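Local coordinates for protein N(2),N(2)-dimethylguanosine tRNA methyltransferase (Pyrococcus horikoshii, PDB 2DUL) that probably dimethylates the N2 of guanine 26 in a number of tRNAs, with S-adenosyl-L-methionine as the methyl donor, at residues A[338-352]-A[362-375]. Residues are numbered along the deposited sequence; the frame is centred on the assembly and turned at random.
Sequences VEEIISALREQGYEA and IKTSAPYEVFIETI
Tyr350 lays one face of its ring over Ala366, whose CB makes a CH-pi contact 3.9 Å from the ring centroid, while Ser365 OG sits at the ring edge and Val370 CG1 approaches CE1 obliquely. Shortened to an alanine, this residue is likely to leave Ala366 and Pro367 without their aromatic cover and a gap beside Val370. Deeper in, Leu345 splits its methyls: CD1 meets the edge of the Phe371 ring at CD1 (4.0 Å), and CD2 reaches Ala366 CB. Ile362 pushes CD1 against Ile341 CG2 (3.7 Å), and Ile341 CD1 presses unusually tightly on Ile375 CG2 (3.4 Å). Helix 338-347, strand 361-364 and helix 368-375 thus share one apolar interior, in an arrangement consistent with a winged-helix fold, whose three-stranded antiparallel sheet has strand 361-364 in the middle. Helix 338-347 ends in a Schellman motif at Gly349, which turns the chain toward Ala352, the non-hydrogen-bonded partner of Thr364. Glu351 O accepts hydrogen bonds from Thr364 OG1 (2.8 Å) and Ser365 N (3.1 Å). With OG1 opposite its own backbone N (chi1 -178°), Thr364 also accepts there from Ala366 N, forming an ST turn. Beside Val370, Gln348 NE2 donates to Thr374 OG1 (3.1 Å), a hydroxyl that itself donates to Val370 O.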
loop_
_atom_site.group_PDB
_atom_site.type_symbol
_atom_site.label_atom_id
_atom_site.label_comp_id
_atom_site.label_asym_id
_atom_site.label_seq_id
_atom_site.Cartn_x
_atom_site.Cartn_y
_atom_site.Cartn_z
ATOM N N VAL A 338 -9.137 -9.385 -24.352
ATOM C CA VAL A 338 -8.650 -9.898 -23.072
ATOM C C VAL A 338 -9.405 -11.130 -22.574
ATOM O O VAL A 338 -8.793 -12.131 -22.203
ATOM C CB VAL A 338 -8.713 -8.806 -21.979
ATOM C CG1 VAL A 338 -8.383 -9.407 -20.618
ATOM C CG2 VAL A 338 -7.740 -7.687 -22.310
ATOM N N GLU A 339 -10.733 -11.057 -22.559
ATOM C CA GLU A 339 -11.535 -12.185 -22.093
ATOM C C GLU A 339 -11.260 -13.442 -22.911
ATOM O O GLU A 339 -11.181 -14.542 -22.365
ATOM C CB GLU A 339 -13.029 -11.857 -22.168
ATOM C CG GLU A 339 -13.909 -12.927 -21.533
ATOM C CD GLU A 339 -15.390 -12.726 -21.807
ATOM O OE1 GLU A 339 -15.909 -11.622 -21.534
ATOM O OE2 GLU A 339 -16.035 -13.680 -22.295
ATOM N N GLU A 340 -11.116 -13.273 -24.222
ATOM C CA GLU A 340 -10.853 -14.396 -25.121
ATOM C C GLU A 340 -9.481 -15.014 -24.858
ATOM O O GLU A 340 -9.317 -16.237 -24.882
ATOM C CB GLU A 340 -10.930 -13.928 -26.579
ATOM C CG GLU A 340 -12.302 -13.416 -26.992
ATOM C CD GLU A 340 -12.304 -12.734 -28.354
ATOM O OE1 GLU A 340 -13.407 -12.409 -28.845
ATOM O OE2 GLU A 340 -11.215 -12.513 -28.932
ATOM N N ILE A 341 -8.498 -14.159 -24.607
ATOM C CA ILE A 341 -7.139 -14.613 -24.354
ATOM C C ILE A 341 -7.052 -15.405 -23.056
ATOM O O ILE A 341 -6.406 -16.453 -23.003
ATOM C CB ILE A 341 -6.168 -13.416 -24.299
ATOM C CG1 ILE A 341 -6.182 -12.686 -25.646
ATOM C CG2 ILE A 341 -4.762 -13.895 -23.979
ATOM C CD1 ILE A 341 -5.479 -11.342 -25.635
ATOM N N ILE A 342 -7.695 -14.903 -22.009
ATOM C CA ILE A 342 -7.675 -15.594 -20.727
ATOM C C ILE A 342 -8.302 -16.975 -20.881
ATOM O O ILE A 342 -7.762 -17.970 -20.390
ATOM C CB ILE A 342 -8.439 -14.797 -19.640
ATOM C CG1 ILE A 342 -7.682 -13.504 -19.318
ATOM C CG2 ILE A 342 -8.595 -15.650 -18.378
ATOM C CD1 ILE A 342 -8.352 -12.634 -18.274
ATOM N N SER A 343 -9.440 -17.037 -21.565
ATOM C CA SER A 343 -10.119 -18.314 -21.779
ATOM C C SER A 343 -9.219 -19.275 -22.548
ATOM O O SER A 343 -9.104 -20.451 -22.194
ATOM C CB SER A 343 -11.429 -18.109 -22.550
ATOM O OG SER A 343 -12.358 -17.369 -21.778
ATOM N N ALA A 344 -8.573 -18.765 -23.591
ATOM C CA ALA A 344 -7.680 -19.581 -24.406
ATOM C C ALA A 344 -6.497 -20.112 -23.596
ATOM O O ALA A 344 -6.116 -21.274 -23.735
ATOM C CB ALA A 344 -7.179 -18.770 -25.596
ATOM N N LEU A 345 -5.913 -19.262 -22.755
ATOM C CA LEU A 345 -4.777 -19.672 -21.935
ATOM C C LEU A 345 -5.169 -20.775 -20.952
ATOM O O LEU A 345 -4.443 -21.753 -20.776
ATOM C CB LEU A 345 -4.214 -18.471 -21.173
ATOM C CG LEU A 345 -3.416 -17.479 -22.033
ATOM C CD1 LEU A 345 -3.105 -16.220 -21.233
ATOM C CD2 LEU A 345 -2.131 -18.148 -22.512
ATOM N N ARG A 346 -6.317 -20.601 -20.308
ATOM C CA ARG A 346 -6.810 -21.579 -19.348
ATOM C C ARG A 346 -7.098 -22.906 -20.042
ATOM O O ARG A 346 -6.860 -23.973 -19.475
ATOM C CB ARG A 346 -8.067 -21.048 -18.654
ATOM C CG ARG A 346 -7.786 -19.890 -17.706
ATOM C CD ARG A 346 -9.059 -19.307 -17.113
ATOM N NE ARG A 346 -8.761 -18.239 -16.163
ATOM C CZ ARG A 346 -9.678 -17.478 -15.574
ATOM N NH1 ARG A 346 -10.970 -17.658 -15.833
ATOM N NH2 ARG A 346 -9.302 -16.529 -14.727
ATOM N N GLU A 347 -7.596 -22.842 -21.275
ATOM C CA GLU A 347 -7.885 -24.063 -22.025
ATOM C C GLU A 347 -6.603 -24.820 -22.350
ATOM O O GLU A 347 -6.615 -26.044 -22.495
ATOM C CB GLU A 347 -8.642 -23.740 -23.318
ATOM C CG GLU A 347 -10.147 -23.610 -23.131
ATOM C CD GLU A 347 -10.894 -23.445 -24.444
ATOM O OE1 GLU A 347 -10.604 -24.199 -25.401
ATOM O OE2 GLU A 347 -11.780 -22.568 -24.518
ATOM N N GLN A 348 -5.494 -24.094 -22.459
ATOM C CA GLN A 348 -4.207 -24.716 -22.753
ATOM C C GLN A 348 -3.535 -25.216 -21.479
ATOM O O GLN A 348 -2.414 -25.720 -21.518
ATOM C CB GLN A 348 -3.282 -23.726 -23.461
ATOM C CG GLN A 348 -3.712 -23.369 -24.872
ATOM C CD GLN A 348 -2.806 -22.334 -25.504
ATOM O OE1 GLN A 348 -1.606 -22.564 -25.680
ATOM N NE2 GLN A 348 -3.374 -21.183 -25.846
ATOM N N GLY A 349 -4.214 -25.055 -20.348
ATOM C CA GLY A 349 -3.661 -25.516 -19.088
ATOM C C GLY A 349 -2.850 -24.515 -18.282
ATOM O O GLY A 349 -2.146 -24.905 -17.348
ATOM N N TYR A 350 -2.932 -23.233 -18.631
ATOM C CA TYR A 350 -2.189 -22.210 -17.898
ATOM C C TYR A 350 -3.086 -21.370 -17.003
ATOM O O TYR A 350 -4.275 -21.201 -17.271
ATOM C CB TYR A 350 -1.461 -21.255 -18.853
ATOM C CG TYR A 350 -0.393 -21.902 -19.696
ATOM C CD1 TYR A 350 -0.684 -22.398 -20.965
ATOM C CD2 TYR A 350 0.904 -22.055 -19.206
ATOM C CE1 TYR A 350 0.291 -23.035 -21.724
ATOM C CE2 TYR A 350 1.884 -22.690 -19.954
ATOM C CZ TYR A 350 1.571 -23.181 -21.212
ATOM O OH TYR A 350 2.532 -23.838 -21.945
ATOM N N GLU A 351 -2.506 -20.842 -15.933
ATOM C CA GLU A 351 -3.244 -19.973 -15.031
ATOM C C GLU A 351 -3.231 -18.609 -15.709
ATOM O O GLU A 351 -2.208 -18.198 -16.258
ATOM C CB GLU A 351 -2.532 -19.884 -13.689
ATOM C CG GLU A 351 -2.533 -21.179 -12.898
ATOM C CD GLU A 351 -1.431 -21.211 -11.862
ATOM O OE1 GLU A 351 -0.255 -21.367 -12.258
ATOM O OE2 GLU A 351 -1.734 -21.070 -10.659
ATOM N N ALA A 352 -4.363 -17.916 -15.687
ATOM C CA ALA A 352 -4.456 -16.602 -16.306
ATOM C C ALA A 352 -5.607 -15.822 -15.699
ATOM O O ALA A 352 -6.719 -16.336 -15.588
ATOM C CB ALA A 352 -4.660 -16.748 -17.807
ATOM N N ILE A 362 -2.726 -9.011 -18.394
ATOM C CA ILE A 362 -3.077 -10.378 -18.042
ATOM C C ILE A 362 -1.921 -11.038 -17.304
ATOM O O ILE A 362 -0.796 -11.086 -17.810
ATOM C CB ILE A 362 -3.405 -11.231 -19.292
ATOM C CG1 ILE A 362 -4.649 -10.685 -19.993
ATOM C CG2 ILE A 362 -3.640 -12.684 -18.878
ATOM C CD1 ILE A 362 -4.897 -11.308 -21.355
ATOM N N LYS A 363 -2.208 -11.515 -16.098
ATOM C CA LYS A 363 -1.224 -12.215 -15.281
ATOM C C LYS A 363 -1.341 -13.659 -15.744
ATOM O O LYS A 363 -2.450 -14.192 -15.844
ATOM C CB LYS A 363 -1.600 -12.143 -13.794
ATOM C CG LYS A 363 -0.590 -11.446 -12.875
ATOM C CD LYS A 363 -0.812 -9.955 -12.832
ATOM C CE LYS A 363 -0.152 -9.312 -11.611
ATOM N NZ LYS A 363 1.332 -9.457 -11.567
ATOM N N THR A 364 -0.219 -14.300 -16.033
ATOM C CA THR A 364 -0.278 -15.680 -16.472
ATOM C C THR A 364 1.014 -16.431 -16.227
ATOM O O THR A 364 2.096 -15.841 -16.196
ATOM C CB THR A 364 -0.620 -15.777 -17.973
ATOM O OG1 THR A 364 -0.714 -17.155 -18.350
ATOM C CG2 THR A 364 0.448 -15.102 -18.817
ATOM N N SER A 365 0.890 -17.741 -16.047
ATOM C CA SER A 365 2.048 -18.596 -15.831
ATOM C C SER A 365 2.689 -18.931 -17.178
ATOM O O SER A 365 3.827 -19.396 -17.239
ATOM C CB SER A 365 1.614 -19.892 -15.135
ATOM O OG SER A 365 0.612 -20.568 -15.888
ATOM N N ALA A 366 1.955 -18.679 -18.257
ATOM C CA ALA A 366 2.437 -18.984 -19.602
ATOM C C ALA A 366 3.687 -18.220 -20.021
ATOM O O ALA A 366 3.882 -17.070 -19.640
ATOM C CB ALA A 366 1.326 -18.732 -20.619
ATOM N N PRO A 367 4.560 -18.868 -20.808
ATOM C CA PRO A 367 5.790 -18.225 -21.281
ATOM C C PRO A 367 5.384 -17.125 -22.262
ATOM O O PRO A 367 4.323 -17.204 -22.878
ATOM C CB PRO A 367 6.533 -19.361 -21.986
ATOM C CG PRO A 367 6.018 -20.598 -21.296
ATOM C CD PRO A 367 4.552 -20.300 -21.155
ATOM N N TYR A 368 6.222 -16.109 -22.401
ATOM C CA TYR A 368 5.952 -15.006 -23.317
ATOM C C TYR A 368 5.563 -15.473 -24.726
ATOM O O TYR A 368 4.584 -14.997 -25.299
ATOM C CB TYR A 368 7.183 -14.102 -23.412
ATOM C CG TYR A 368 7.069 -13.028 -24.474
ATOM C CD1 TYR A 368 6.325 -11.869 -24.250
ATOM C CD2 TYR A 368 7.696 -13.183 -25.711
ATOM C CE1 TYR A 368 6.208 -10.880 -25.239
ATOM C CE2 TYR A 368 7.587 -12.209 -26.706
ATOM C CZ TYR A 368 6.844 -11.064 -26.466
ATOM O OH TYR A 368 6.730 -10.118 -27.459
ATOM N N GLU A 369 6.335 -16.397 -25.289
ATOM C CA GLU A 369 6.054 -16.883 -26.635
ATOM C C GLU A 369 4.693 -17.549 -26.754
ATOM O O GLU A 369 4.031 -17.432 -27.785
ATOM C CB GLU A 369 7.144 -17.848 -27.099
ATOM C CG GLU A 369 8.526 -17.222 -27.229
ATOM C CD GLU A 369 8.563 -16.013 -28.161
ATOM O OE1 GLU A 369 7.745 -15.936 -29.105
ATOM O OE2 GLU A 369 9.438 -15.145 -27.957
ATOM N N VAL A 370 4.271 -18.255 -25.712
ATOM C CA VAL A 370 2.963 -18.902 -25.745
ATOM C C VAL A 370 1.884 -17.820 -25.701
ATOM O O VAL A 370 0.859 -17.930 -26.367
ATOM C CB VAL A 370 2.770 -19.855 -24.553
ATOM C CG1 VAL A 370 1.315 -20.303 -24.474
ATOM C CG2 VAL A 370 3.681 -21.064 -24.709
ATOM N N PHE A 371 2.121 -16.777 -24.910
ATOM C CA PHE A 371 1.159 -15.683 -24.806
ATOM C C PHE A 371 0.968 -15.018 -26.168
ATOM O O PHE A 371 -0.159 -14.788 -26.600
ATOM C CB PHE A 371 1.643 -14.632 -23.798
ATOM C CG PHE A 371 0.660 -13.514 -23.570
ATOM C CD1 PHE A 371 -0.433 -13.693 -22.726
ATOM C CD2 PHE A 371 0.821 -12.285 -24.210
ATOM C CE1 PHE A 371 -1.356 -12.664 -22.518
ATOM C CE2 PHE A 371 -0.097 -11.246 -24.013
ATOM C CZ PHE A 371 -1.186 -11.435 -23.165
ATOM N N ILE A 372 2.079 -14.716 -26.835
ATOM C CA ILE A 372 2.047 -14.062 -28.141
ATOM C C ILE A 372 1.295 -14.889 -29.177
ATOM O O ILE A 372 0.488 -14.359 -29.948
ATOM C CB ILE A 372 3.477 -13.788 -28.664
ATOM C CG1 ILE A 372 4.210 -12.853 -27.702
ATOM C CG2 ILE A 372 3.420 -13.177 -30.060
ATOM C CD1 ILE A 372 3.480 -11.560 -27.423
ATOM N N GLU A 373 1.562 -16.188 -29.200
ATOM C CA GLU A 373 0.891 -17.061 -30.149
ATOM C C GLU A 373 -0.602 -17.079 -29.851
ATOM O O GLU A 373 -1.421 -17.208 -30.755
ATOM C CB GLU A 373 1.462 -18.482 -30.068
ATOM C CG GLU A 373 0.886 -19.433 -31.115
ATOM C CD GLU A 373 1.604 -20.774 -31.153
ATOM O OE1 GLU A 373 1.519 -21.527 -30.158
ATOM O OE2 GLU A 373 2.257 -21.072 -32.180
ATOM N N THR A 374 -0.953 -16.931 -28.578
ATOM C CA THR A 374 -2.355 -16.939 -28.171
ATOM C C THR A 374 -3.095 -15.629 -28.454
ATOM O O THR A 374 -4.285 -15.647 -28.757
ATOM C CB THR A 374 -2.491 -17.243 -26.671
ATOM O OG1 THR A 374 -1.850 -18.490 -26.375
ATOM C CG2 THR A 374 -3.960 -17.319 -26.277
ATOM N N ILE A 375 -2.408 -14.495 -28.350
ATOM C CA ILE A 375 -3.078 -13.216 -28.591
ATOM C C ILE A 375 -3.188 -12.865 -30.071
ATOM O O ILE A 375 -4.040 -12.061 -30.454
ATOM C CB ILE A 375 -2.374 -12.042 -27.864
ATOM C CG1 ILE A 375 -0.974 -11.821 -28.442
ATOM C CG2 ILE A 375 -2.311 -12.319 -26.371
ATOM C CD1 ILE A 375 -0.207 -10.694 -27.763
HETATM O O HOH W 1 -0.178 -22.898 -14.741
#